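Local coordinates for envelopment polyprotein (Bovine Schmallenberg virus BH80/Germany/2011, PDB 7A56) that probably drives fusion of the viral envelope with a host-cell membrane as a class II fusion glycoprotein, captured here in its trimeric postfusion form, at residues I52-N62 with I75-S86; G88-L99 with I340-Y350. All coordinates share one frame; numbering follows the deposited sequence.

Contact 1: residues I52-N62 with I75-S86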
loop_
_atom_site.group_PDB
_atom_site.type_symbol
_atom_site.label_atom_id
_atom_site.label_comp_id
_atom_site.label_asym_id
_atom_site.label_seq_id
_atom_site.Cartn_x
_atom_site.Cartn_y
_atom_site.Cartn_z
ATOM N N ILE A 52 28.168 -20.069 -4.655
ATOM C CA ILE A 52 26.748 -20.161 -4.324
ATOM C C ILE A 52 26.633 -21.424 -3.481
ATOM O O ILE A 52 26.715 -22.550 -4.008
ATOM C CB ILE A 52 25.837 -20.209 -5.570
ATOM C CG1 ILE A 52 25.949 -18.925 -6.437
ATOM C CG2 ILE A 52 24.339 -20.443 -5.202
ATOM C CD1 ILE A 52 25.716 -19.270 -7.914
ATOM N N ILE A 53 26.488 -21.238 -2.174
ATOM C CA ILE A 53 26.425 -22.315 -1.183
ATOM C C ILE A 53 25.074 -22.178 -0.473
ATOM O O ILE A 53 24.838 -21.170 0.224
ATOM C CB ILE A 53 27.598 -22.226 -0.199
ATOM C CG1 ILE A 53 28.945 -22.277 -0.954
ATOM C CG2 ILE A 53 27.499 -23.413 0.811
ATOM C CD1 ILE A 53 30.136 -22.032 -0.085
ATOM N N PRO A 54 24.153 -23.111 -0.675
ATOM C CA PRO A 54 22.744 -22.869 -0.306
ATOM C C PRO A 54 22.500 -22.780 1.205
ATOM O O PRO A 54 22.978 -23.593 1.983
ATOM C CB PRO A 54 21.996 -24.053 -0.924
ATOM C CG PRO A 54 23.042 -25.091 -1.225
ATOM C CD PRO A 54 24.330 -24.344 -1.459
ATOM N N GLN A 55 21.718 -21.773 1.601
ATOM C CA GLN A 55 21.358 -21.559 3.003
ATOM C C GLN A 55 20.012 -22.152 3.372
ATOM O O GLN A 55 19.708 -22.251 4.568
ATOM C CB GLN A 55 21.256 -20.033 3.302
ATOM C CG GLN A 55 22.603 -19.310 3.308
ATOM C CD GLN A 55 22.397 -17.835 3.180
ATOM O OE1 GLN A 55 21.953 -17.373 2.126
ATOM N NE2 GLN A 55 22.645 -17.073 4.257
ATOM N N TYR A 56 19.153 -22.413 2.385
ATOM C CA TYR A 56 17.753 -22.722 2.631
ATOM C C TYR A 56 17.491 -24.231 2.475
ATOM O O TYR A 56 17.911 -24.854 1.492
ATOM C CB TYR A 56 16.868 -21.911 1.681
ATOM C CG TYR A 56 15.386 -21.983 2.005
ATOM C CD1 TYR A 56 14.820 -21.135 2.981
ATOM C CD2 TYR A 56 14.574 -22.951 1.410
ATOM C CE1 TYR A 56 13.478 -21.212 3.299
ATOM C CE2 TYR A 56 13.196 -23.044 1.715
ATOM C CZ TYR A 56 12.660 -22.177 2.651
ATOM O OH TYR A 56 11.336 -22.231 2.967
ATOM N N LYS A 57 16.820 -24.810 3.468
ATOM C CA LYS A 57 16.313 -26.174 3.395
ATOM C C LYS A 57 14.951 -26.247 4.074
ATOM O O LYS A 57 14.808 -25.776 5.215
ATOM C CB LYS A 57 17.285 -27.139 4.089
ATOM C CG LYS A 57 16.780 -28.539 4.101
ATOM C CD LYS A 57 17.873 -29.425 4.638
ATOM C CE LYS A 57 17.570 -29.854 6.031
ATOM N NZ LYS A 57 17.144 -31.283 5.988
ATOM N N THR A 58 13.961 -26.837 3.400
ATOM C CA THR A 58 12.671 -27.093 4.046
ATOM C C THR A 58 12.217 -28.510 3.705
ATOM O O THR A 58 13.003 -29.340 3.250
ATOM C CB THR A 58 11.620 -26.038 3.653
ATOM O OG1 THR A 58 10.467 -26.215 4.484
ATOM C CG2 THR A 58 11.213 -26.136 2.150
ATOM N N MET A 59 10.944 -28.815 3.943
ATOM C CA MET A 59 10.519 -30.193 3.734
ATOM C C MET A 59 10.454 -30.473 2.243
ATOM O O MET A 59 10.375 -29.563 1.426
ATOM C CB MET A 59 9.172 -30.436 4.416
ATOM C CG MET A 59 7.971 -30.031 3.629
ATOM S SD MET A 59 7.273 -28.414 3.805
ATOM C CE MET A 59 7.569 -27.856 5.483
ATOM N N THR A 60 10.583 -31.739 1.889
ATOM C CA THR A 60 10.580 -32.180 0.498
ATOM C C THR A 60 9.559 -33.291 0.346
ATOM O O THR A 60 9.194 -33.959 1.319
ATOM C CB THR A 60 11.947 -32.686 0.040
ATOM O OG1 THR A 60 12.326 -33.869 0.807
ATOM C CG2 THR A 60 12.981 -31.557 0.196
ATOM N N LEU A 61 9.048 -33.439 -0.870
ATOM C CA LEU A 61 8.120 -34.531 -1.197
ATOM C C LEU A 61 8.801 -35.439 -2.195
ATOM O O LEU A 61 9.354 -34.957 -3.183
ATOM C CB LEU A 61 6.825 -33.967 -1.794
ATOM C CG LEU A 61 6.004 -33.150 -0.799
ATOM C CD1 LEU A 61 4.791 -32.632 -1.482
ATOM C CD2 LEU A 61 5.579 -34.075 0.322
ATOM N N ASN A 62 8.770 -36.753 -1.960
ATOM C CA ASN A 62 9.533 -37.686 -2.773
ATOM C C ASN A 62 8.527 -38.672 -3.355
ATOM O O ASN A 62 7.539 -39.000 -2.688
ATOM C CB ASN A 62 10.647 -38.374 -1.894
ATOM C CG ASN A 62 11.702 -37.324 -1.269
ATOM O OD1 ASN A 62 11.368 -36.400 -0.434
ATOM N ND2 ASN A 62 12.982 -37.512 -1.644
ATOM N N ILE A 75 11.760 -35.494 -6.698
ATOM C CA ILE A 75 11.707 -34.733 -5.471
ATOM C C ILE A 75 11.087 -33.382 -5.811
ATOM O O ILE A 75 11.310 -32.821 -6.897
ATOM C CB ILE A 75 13.099 -34.574 -4.816
ATOM C CG1 ILE A 75 12.967 -33.873 -3.451
ATOM C CG2 ILE A 75 14.091 -33.862 -5.745
ATOM C CD1 ILE A 75 14.158 -34.069 -2.557
ATOM N N GLU A 76 10.222 -32.931 -4.940
ATOM C CA GLU A 76 9.573 -31.637 -5.108
ATOM C C GLU A 76 9.793 -30.813 -3.849
ATOM O O GLU A 76 9.766 -31.354 -2.748
ATOM C CB GLU A 76 8.085 -31.850 -5.369
ATOM C CG GLU A 76 7.338 -30.579 -5.759
ATOM C CD GLU A 76 6.670 -29.904 -4.556
ATOM O OE1 GLU A 76 5.758 -29.095 -4.803
ATOM O OE2 GLU A 76 7.019 -30.200 -3.367
ATOM N N SER A 77 9.967 -29.488 -3.996
ATOM C CA SER A 77 10.060 -28.640 -2.810
ATOM C C SER A 77 9.781 -27.208 -3.273
ATOM O O SER A 77 9.285 -26.975 -4.388
ATOM C CB SER A 77 11.419 -28.793 -2.118
ATOM O OG SER A 77 11.418 -28.217 -0.819
ATOM N N HIS A 78 10.097 -26.246 -2.415
ATOM C CA HIS A 78 9.855 -24.837 -2.737
ATOM C C HIS A 78 10.856 -23.984 -1.979
ATOM O O HIS A 78 11.388 -24.399 -0.938
ATOM C CB HIS A 78 8.432 -24.396 -2.368
ATOM C CG HIS A 78 8.009 -24.838 -0.998
ATOM N ND1 HIS A 78 7.239 -25.970 -0.776
ATOM C CD2 HIS A 78 8.298 -24.345 0.227
ATOM C CE1 HIS A 78 7.065 -26.144 0.523
ATOM N NE2 HIS A 78 7.696 -25.172 1.157
ATOM N N ILE A 79 11.045 -22.744 -2.461
ATOM C CA ILE A 79 11.982 -21.817 -1.861
ATOM C C ILE A 79 11.406 -20.410 -1.993
ATOM O O ILE A 79 10.806 -20.102 -3.033
ATOM C CB ILE A 79 13.379 -21.885 -2.524
ATOM C CG1 ILE A 79 14.349 -20.860 -1.937
ATOM C CG2 ILE A 79 13.325 -21.732 -4.045
ATOM C CD1 ILE A 79 15.781 -21.059 -2.415
ATOM N N PRO A 80 11.535 -19.563 -0.963
ATOM C CA PRO A 80 11.031 -18.171 -1.072
ATOM C C PRO A 80 11.658 -17.440 -2.232
ATOM O O PRO A 80 12.866 -17.564 -2.465
ATOM C CB PRO A 80 11.459 -17.530 0.256
ATOM C CG PRO A 80 11.459 -18.743 1.229
ATOM C CD PRO A 80 12.031 -19.881 0.401
ATOM N N ALA A 81 10.852 -16.597 -2.909
ATOM C CA ALA A 81 11.390 -15.773 -3.995
ATOM C C ALA A 81 12.091 -14.598 -3.325
ATOM O O ALA A 81 11.526 -13.512 -3.189
ATOM C CB ALA A 81 10.290 -15.316 -4.949
ATOM N N ILE A 82 13.331 -14.845 -2.863
ATOM C CA ILE A 82 14.125 -13.864 -2.123
ATOM C C ILE A 82 15.456 -13.692 -2.834
ATOM O O ILE A 82 16.120 -14.669 -3.154
ATOM C CB ILE A 82 14.335 -14.276 -0.646
ATOM C CG1 ILE A 82 13.021 -14.104 0.101
ATOM C CG2 ILE A 82 15.478 -13.429 0.020
ATOM C CD1 ILE A 82 13.022 -14.643 1.568
ATOM N N ASN A 83 15.845 -12.444 -3.089
ATOM C CA ASN A 83 17.088 -12.181 -3.832
ATOM C C ASN A 83 18.334 -12.806 -3.180
ATOM O O ASN A 83 18.676 -12.498 -2.036
ATOM C CB ASN A 83 17.247 -10.656 -3.953
ATOM C CG ASN A 83 18.411 -10.283 -4.838
ATOM O OD1 ASN A 83 18.343 -10.362 -6.055
ATOM N ND2 ASN A 83 19.488 -9.896 -4.219
ATOM N N GLY A 84 19.073 -13.623 -3.950
ATOM C CA GLY A 84 20.289 -14.264 -3.499
ATOM C C GLY A 84 20.096 -15.634 -2.844
ATOM O O GLY A 84 21.079 -16.329 -2.617
ATOM N N LEU A 85 18.890 -16.003 -2.475
ATOM C CA LEU A 85 18.707 -17.240 -1.689
ATOM C C LEU A 85 18.837 -18.483 -2.555
ATOM O O LEU A 85 18.409 -18.498 -3.711
ATOM C CB LEU A 85 17.316 -17.224 -1.035
ATOM C CG LEU A 85 17.017 -18.269 0.074
ATOM C CD1 LEU A 85 17.877 -18.050 1.258
ATOM C CD2 LEU A 85 15.524 -18.071 0.465
ATOM N N SER A 86 19.345 -19.575 -1.964
ATOM C CA SER A 86 19.397 -20.829 -2.724
ATOM C C SER A 86 19.192 -22.024 -1.795
ATOM O O SER A 86 19.375 -21.937 -0.567
ATOM C CB SER A 86 20.712 -20.998 -3.517
ATOM O OG SER A 86 21.900 -21.078 -2.741
HETATM O O HOH W 1 21.381 -19.245 0.048
HETATM O O HOH W 2 14.317 -27.687 0.601
HETATM O O HOH W 3 7.437 -30.045 -0.396
#
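L61 and E76 form an antiparallel hydrogen-bonded pair, L61 N to E76 O at 2.9 Å and E76 N to L61 O at 2.8 Å, at one end of the beta hairpin built from strands 61-67 and 70-80. N62 pairs with I75 next, but from T60 back toward Y56 the ladder gives way, and side chains and water bridge the two segments. The hydroxyl of S77, swung opposite its own backbone N (chi1 -167°), donates to M59 O at 2.8 Å, while a water joins T58 N to S77 OG. Farther along, Y56 and P80 approach from opposite directions: P80 CD sits over one face of the ring in a CH-pi contact, 3.5 Å from its centroid and displaced toward the rim, and L85 CG packs on Y56 CB at 4.0 Å. Y56 OH is hydrogen-bonded to Q231 NE2 of the second subunit, and D229 of that same subunit receives bonds from both T58 OG1 and H78 NE2, so the Y56-T58 loop and H78 border it. The backbone of 52-62 rejoins its partner where Y56 N donates to S86 O at 3.0 Å, and a second water accepts from Q55 N and S86 N.

Contact 2: residues G88-L99 with I340-Y350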
loop_
_atom_site.group_PDB
_atom_site.type_symbol
_atom_site.label_atom_id
_atom_site.label_comp_id
_atom_site.label_asym_id
_atom_site.label_seq_id
_atom_site.Cartn_x
_atom_site.Cartn_y
_atom_site.Cartn_z
ATOM N N GLY A 88 19.732 -26.549 -1.621
ATOM C CA GLY A 88 20.538 -27.629 -2.189
ATOM C C GLY A 88 19.766 -28.930 -2.261
ATOM O O GLY A 88 18.966 -29.226 -1.373
ATOM N N ILE A 89 19.974 -29.683 -3.343
ATOM C CA ILE A 89 19.455 -31.049 -3.491
ATOM C C ILE A 89 20.616 -31.937 -3.826
ATOM O O ILE A 89 21.281 -31.735 -4.846
ATOM C CB ILE A 89 18.373 -31.190 -4.570
ATOM C CG1 ILE A 89 17.212 -30.235 -4.295
ATOM C CG2 ILE A 89 17.859 -32.679 -4.659
ATOM C CD1 ILE A 89 16.251 -30.751 -3.232
ATOM N N ASN A 90 20.827 -32.959 -3.002
ATOM C CA ASN A 90 21.811 -33.995 -3.270
ATOM C C ASN A 90 21.188 -35.180 -4.022
ATOM O O ASN A 90 20.090 -35.651 -3.686
ATOM C CB ASN A 90 22.418 -34.431 -1.943
ATOM C CG ASN A 90 23.436 -35.521 -2.102
ATOM O OD1 ASN A 90 24.466 -35.336 -2.764
ATOM N ND2 ASN A 90 23.182 -36.658 -1.464
ATOM N N ILE A 91 21.860 -35.583 -5.100
ATOM C CA ILE A 91 21.476 -36.695 -5.955
ATOM C C ILE A 91 22.367 -37.875 -5.587
ATOM O O ILE A 91 23.613 -37.753 -5.622
ATOM C CB ILE A 91 21.651 -36.354 -7.445
ATOM C CG1 ILE A 91 21.136 -34.922 -7.769
ATOM C CG2 ILE A 91 20.950 -37.421 -8.267
ATOM C CD1 ILE A 91 19.669 -34.789 -7.426
ATOM N N ALA A 92 21.728 -39.023 -5.329
ATOM C CA ALA A 92 22.438 -40.231 -4.924
ATOM C C ALA A 92 21.882 -41.457 -5.641
ATOM O O ALA A 92 20.701 -41.519 -6.003
ATOM C CB ALA A 92 22.327 -40.426 -3.398
ATOM N N MET A 93 22.757 -42.442 -5.839
ATOM C CA MET A 93 22.318 -43.783 -6.228
ATOM C C MET A 93 21.285 -44.311 -5.243
ATOM O O MET A 93 21.374 -44.009 -4.044
ATOM C CB MET A 93 23.519 -44.721 -6.268
ATOM C CG MET A 93 24.543 -44.355 -7.304
ATOM S SD MET A 93 23.896 -44.500 -8.988
ATOM C CE MET A 93 23.976 -46.297 -9.188
ATOM N N PRO A 94 20.291 -45.077 -5.706
ATOM C CA PRO A 94 19.313 -45.684 -4.788
ATOM C C PRO A 94 20.004 -46.562 -3.758
ATOM O O PRO A 94 20.832 -47.407 -4.107
ATOM C CB PRO A 94 18.425 -46.518 -5.716
ATOM C CG PRO A 94 18.627 -45.936 -7.046
ATOM C CD PRO A 94 20.019 -45.443 -7.103
ATOM N N ASN A 95 19.655 -46.345 -2.486
ATOM C CA ASN A 95 20.336 -46.962 -1.348
ATOM C C ASN A 95 21.845 -46.940 -1.566
ATOM O O ASN A 95 22.546 -47.912 -1.259
ATOM C CB ASN A 95 19.842 -48.401 -1.140
ATOM C CG ASN A 95 18.349 -48.574 -1.454
ATOM O OD1 ASN A 95 17.505 -47.776 -1.012
ATOM N ND2 ASN A 95 18.022 -49.615 -2.235
ATOM N N GLY A 96 22.354 -45.839 -2.111
ATOM C CA GLY A 96 23.686 -45.845 -2.670
ATOM C C GLY A 96 24.426 -44.562 -2.391
ATOM O O GLY A 96 23.986 -43.759 -1.575
ATOM N N GLU A 97 25.541 -44.358 -3.078
ATOM C CA GLU A 97 26.425 -43.261 -2.752
ATOM C C GLU A 97 25.955 -41.965 -3.410
ATOM O O GLU A 97 25.204 -41.975 -4.390
ATOM C CB GLU A 97 27.832 -43.579 -3.222
ATOM C CG GLU A 97 27.862 -44.116 -4.642
ATOM C CD GLU A 97 29.293 -44.316 -5.115
ATOM O OE1 GLU A 97 30.124 -43.410 -4.859
ATOM O OE2 GLU A 97 29.594 -45.383 -5.707
ATOM N N SER A 98 26.416 -40.851 -2.851
ATOM C CA SER A 98 26.102 -39.532 -3.402
ATOM C C SER A 98 26.817 -39.306 -4.730
ATOM O O SER A 98 27.964 -39.704 -4.911
ATOM C CB SER A 98 26.500 -38.434 -2.405
ATOM O OG SER A 98 25.543 -38.331 -1.355
ATOM N N LEU A 99 26.137 -38.649 -5.662
ATOM C CA LEU A 99 26.661 -38.433 -7.004
ATOM C C LEU A 99 26.966 -36.961 -7.232
ATOM O O LEU A 99 28.122 -36.600 -7.488
ATOM C CB LEU A 99 25.659 -38.933 -8.054
ATOM C CG LEU A 99 25.323 -40.433 -8.124
ATOM C CD1 LEU A 99 23.938 -40.614 -8.681
ATOM C CD2 LEU A 99 26.324 -41.165 -9.009
ATOM N N ILE A 340 12.191 -32.036 -9.583
ATOM C CA ILE A 340 13.350 -32.620 -10.261
ATOM C C ILE A 340 13.107 -34.128 -10.372
ATOM O O ILE A 340 12.744 -34.767 -9.375
ATOM C CB ILE A 340 14.652 -32.357 -9.476
ATOM C CG1 ILE A 340 14.969 -30.845 -9.395
ATOM C CG2 ILE A 340 15.838 -33.176 -10.063
ATOM C CD1 ILE A 340 15.809 -30.543 -8.124
ATOM N N MET A 341 13.194 -34.650 -11.599
ATOM C CA MET A 341 12.949 -36.075 -11.927
ATOM C C MET A 341 14.019 -36.527 -12.907
ATOM O O MET A 341 13.895 -36.281 -14.117
ATOM C CB MET A 341 11.556 -36.218 -12.531
ATOM C CG MET A 341 11.121 -37.707 -12.856
ATOM S SD MET A 341 9.308 -37.706 -12.862
ATOM C CE MET A 341 8.978 -39.377 -12.274
ATOM N N LEU A 342 15.058 -37.212 -12.395
ATOM C CA LEU A 342 16.206 -37.581 -13.215
ATOM C C LEU A 342 16.183 -39.051 -13.653
ATOM O O LEU A 342 16.987 -39.447 -14.506
ATOM C CB LEU A 342 17.508 -37.294 -12.454
ATOM C CG LEU A 342 17.626 -35.869 -11.917
ATOM C CD1 LEU A 342 18.997 -35.553 -11.253
ATOM C CD2 LEU A 342 17.401 -34.891 -13.045
ATOM N N GLY A 343 15.322 -39.860 -13.088
ATOM C CA GLY A 343 15.473 -41.310 -13.300
ATOM C C GLY A 343 15.451 -42.021 -11.966
ATOM O O GLY A 343 14.791 -41.542 -11.046
ATOM N N ASP A 344 16.179 -43.134 -11.816
ATOM C CA ASP A 344 16.096 -43.963 -10.615
ATOM C C ASP A 344 17.129 -43.523 -9.585
ATOM O O ASP A 344 18.232 -44.076 -9.476
ATOM C CB ASP A 344 16.272 -45.437 -11.014
ATOM C CG ASP A 344 16.197 -46.403 -9.832
ATOM O OD1 ASP A 344 15.564 -46.108 -8.788
ATOM O OD2 ASP A 344 16.757 -47.512 -9.977
ATOM N N PHE A 345 16.772 -42.475 -8.824
ATOM C CA PHE A 345 17.688 -41.872 -7.872
ATOM C C PHE A 345 17.010 -41.651 -6.527
ATOM O O PHE A 345 15.783 -41.674 -6.413
ATOM C CB PHE A 345 18.229 -40.550 -8.435
ATOM C CG PHE A 345 18.987 -40.750 -9.689
ATOM C CD1 PHE A 345 20.280 -41.222 -9.650
ATOM C CD2 PHE A 345 18.392 -40.545 -10.902
ATOM C CE1 PHE A 345 20.988 -41.438 -10.797
ATOM C CE2 PHE A 345 19.101 -40.774 -12.068
ATOM C CZ PHE A 345 20.405 -41.197 -12.010
ATOM N N ASP A 346 17.843 -41.467 -5.504
ATOM C CA ASP A 346 17.416 -40.906 -4.228
ATOM C C ASP A 346 17.814 -39.437 -4.183
ATOM O O ASP A 346 18.871 -39.042 -4.682
ATOM C CB ASP A 346 18.060 -41.601 -3.032
ATOM C CG ASP A 346 17.603 -43.066 -2.854
ATOM O OD1 ASP A 346 16.532 -43.489 -3.374
ATOM O OD2 ASP A 346 18.350 -43.782 -2.148
ATOM N N TYR A 347 16.982 -38.638 -3.547
ATOM C CA TYR A 347 17.239 -37.214 -3.456
ATOM C C TYR A 347 17.092 -36.730 -2.015
ATOM O O TYR A 347 16.160 -37.132 -1.311
ATOM C CB TYR A 347 16.248 -36.466 -4.299
ATOM C CG TYR A 347 16.023 -36.954 -5.696
ATOM C CD1 TYR A 347 16.790 -36.464 -6.760
ATOM C CD2 TYR A 347 14.949 -37.798 -5.995
ATOM C CE1 TYR A 347 16.530 -36.853 -8.086
ATOM C CE2 TYR A 347 14.717 -38.226 -7.312
ATOM C CZ TYR A 347 15.512 -37.760 -8.339
ATOM O OH TYR A 347 15.242 -38.123 -9.618
ATOM N N ASN A 348 17.971 -35.838 -1.574
ATOM C CA ASN A 348 17.670 -35.203 -0.304
ATOM C C ASN A 348 18.125 -33.738 -0.275
ATOM O O ASN A 348 19.192 -33.389 -0.774
ATOM C CB ASN A 348 18.312 -35.942 0.854
ATOM C CG ASN A 348 19.799 -35.789 0.867
ATOM O OD1 ASN A 348 20.494 -36.426 0.081
ATOM N ND2 ASN A 348 20.310 -34.919 1.741
ATOM N N ALA A 349 17.374 -32.928 0.443
ATOM C CA ALA A 349 17.722 -31.513 0.586
ATOM C C ALA A 349 18.926 -31.340 1.505
ATOM O O ALA A 349 19.173 -32.155 2.405
ATOM C CB ALA A 349 16.522 -30.744 1.144
ATOM N N TYR A 350 19.657 -30.235 1.309
ATOM C CA TYR A 350 20.725 -29.872 2.230
ATOM C C TYR A 350 20.920 -28.358 2.194
ATOM O O TYR A 350 20.447 -27.660 1.277
ATOM C CB TYR A 350 22.061 -30.593 1.918
ATOM C CG TYR A 350 22.742 -30.054 0.685
ATOM C CD1 TYR A 350 22.434 -30.599 -0.612
ATOM C CD2 TYR A 350 23.662 -28.997 0.787
ATOM C CE1 TYR A 350 23.036 -30.078 -1.750
ATOM C CE2 TYR A 350 24.261 -28.462 -0.319
ATOM C CZ TYR A 350 23.940 -28.981 -1.585
ATOM O OH TYR A 350 24.546 -28.416 -2.676
HETATM O O HOH W 4 15.851 -46.078 -3.291
#
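N90 and N348 face each other at the middle of an antiparallel ladder in which strand 88-92 pairs with strand 346-350, two strands far apart in sequence within this beta-rich class II fusion protein. Their carboxamide planes are turned 70° apart, yet N90 ND2 reaches N348 OD1 at 3.1 Å in a nearly straight bond, lying in the plane of both amides. The N90 side chain extends away from its own backbone N (chi1 179°), and the same ND2 also donates to S98 OG, so two bonds fix the rotation of the amide. On this side of the ladder Y350 folds back over G88: G88 CA lies over one face of the ring, 3.8 Å from its centroid, and the backbone N of N90 meets the ring edge. The close approach depends on the absence of a side chain at G88.

The other side is largely apolar. I91 runs beside Y347, pointing the same way, and its CD1 meets the ring edge at Y347 CD1, 3.4 Å away. L342 crosses I91 at about a right angle, CD1 to CD1 at 4.0 Å, and I89 CG1 slides past I340 CD1. Y347 also ties its own segment together, because its hydroxyl accepts from L342 N, and S73 O is a further partner of that hydroxyl. The side chains of L99 and F345 cross at about a right angle, L99 CD1 lying 3.7 Å from F345 CE1, with Y26 of helix 23-40 packing on the same phenylalanine.

At the turn end, P94 CG lies 3.1 Å from D344 O, while the D344 carboxylate is held in a salt bridge by R71. D346 closes this end: its OD2 accepts from N95 N at 2.9 Å, on the syn side but 35° out of the carboxylate plane.

Contacts 1 and 2 illustrate how a hairpin and a ladder between distant strands can both reach one antiparallel sheet: their centres lie about 16 Å apart. Strand 70-80 is the bridge between them, since it pairs with 61-67 in contact 1 and with strand 335-343, whose end enters contact 2. The junction is direct, with I75 O 2.9 Å from I340 N, N62 ND2 3.2 Å from Y347 O in a weak bond, and I75 CD1 packed 3.6 Å from Y347 CB. At the other end P54 CB approaches G88 N at 3.4 Å. A bound sodium ion lies about 4 Å from the side chain of Y350, and one lies about 8 Å from that of P54.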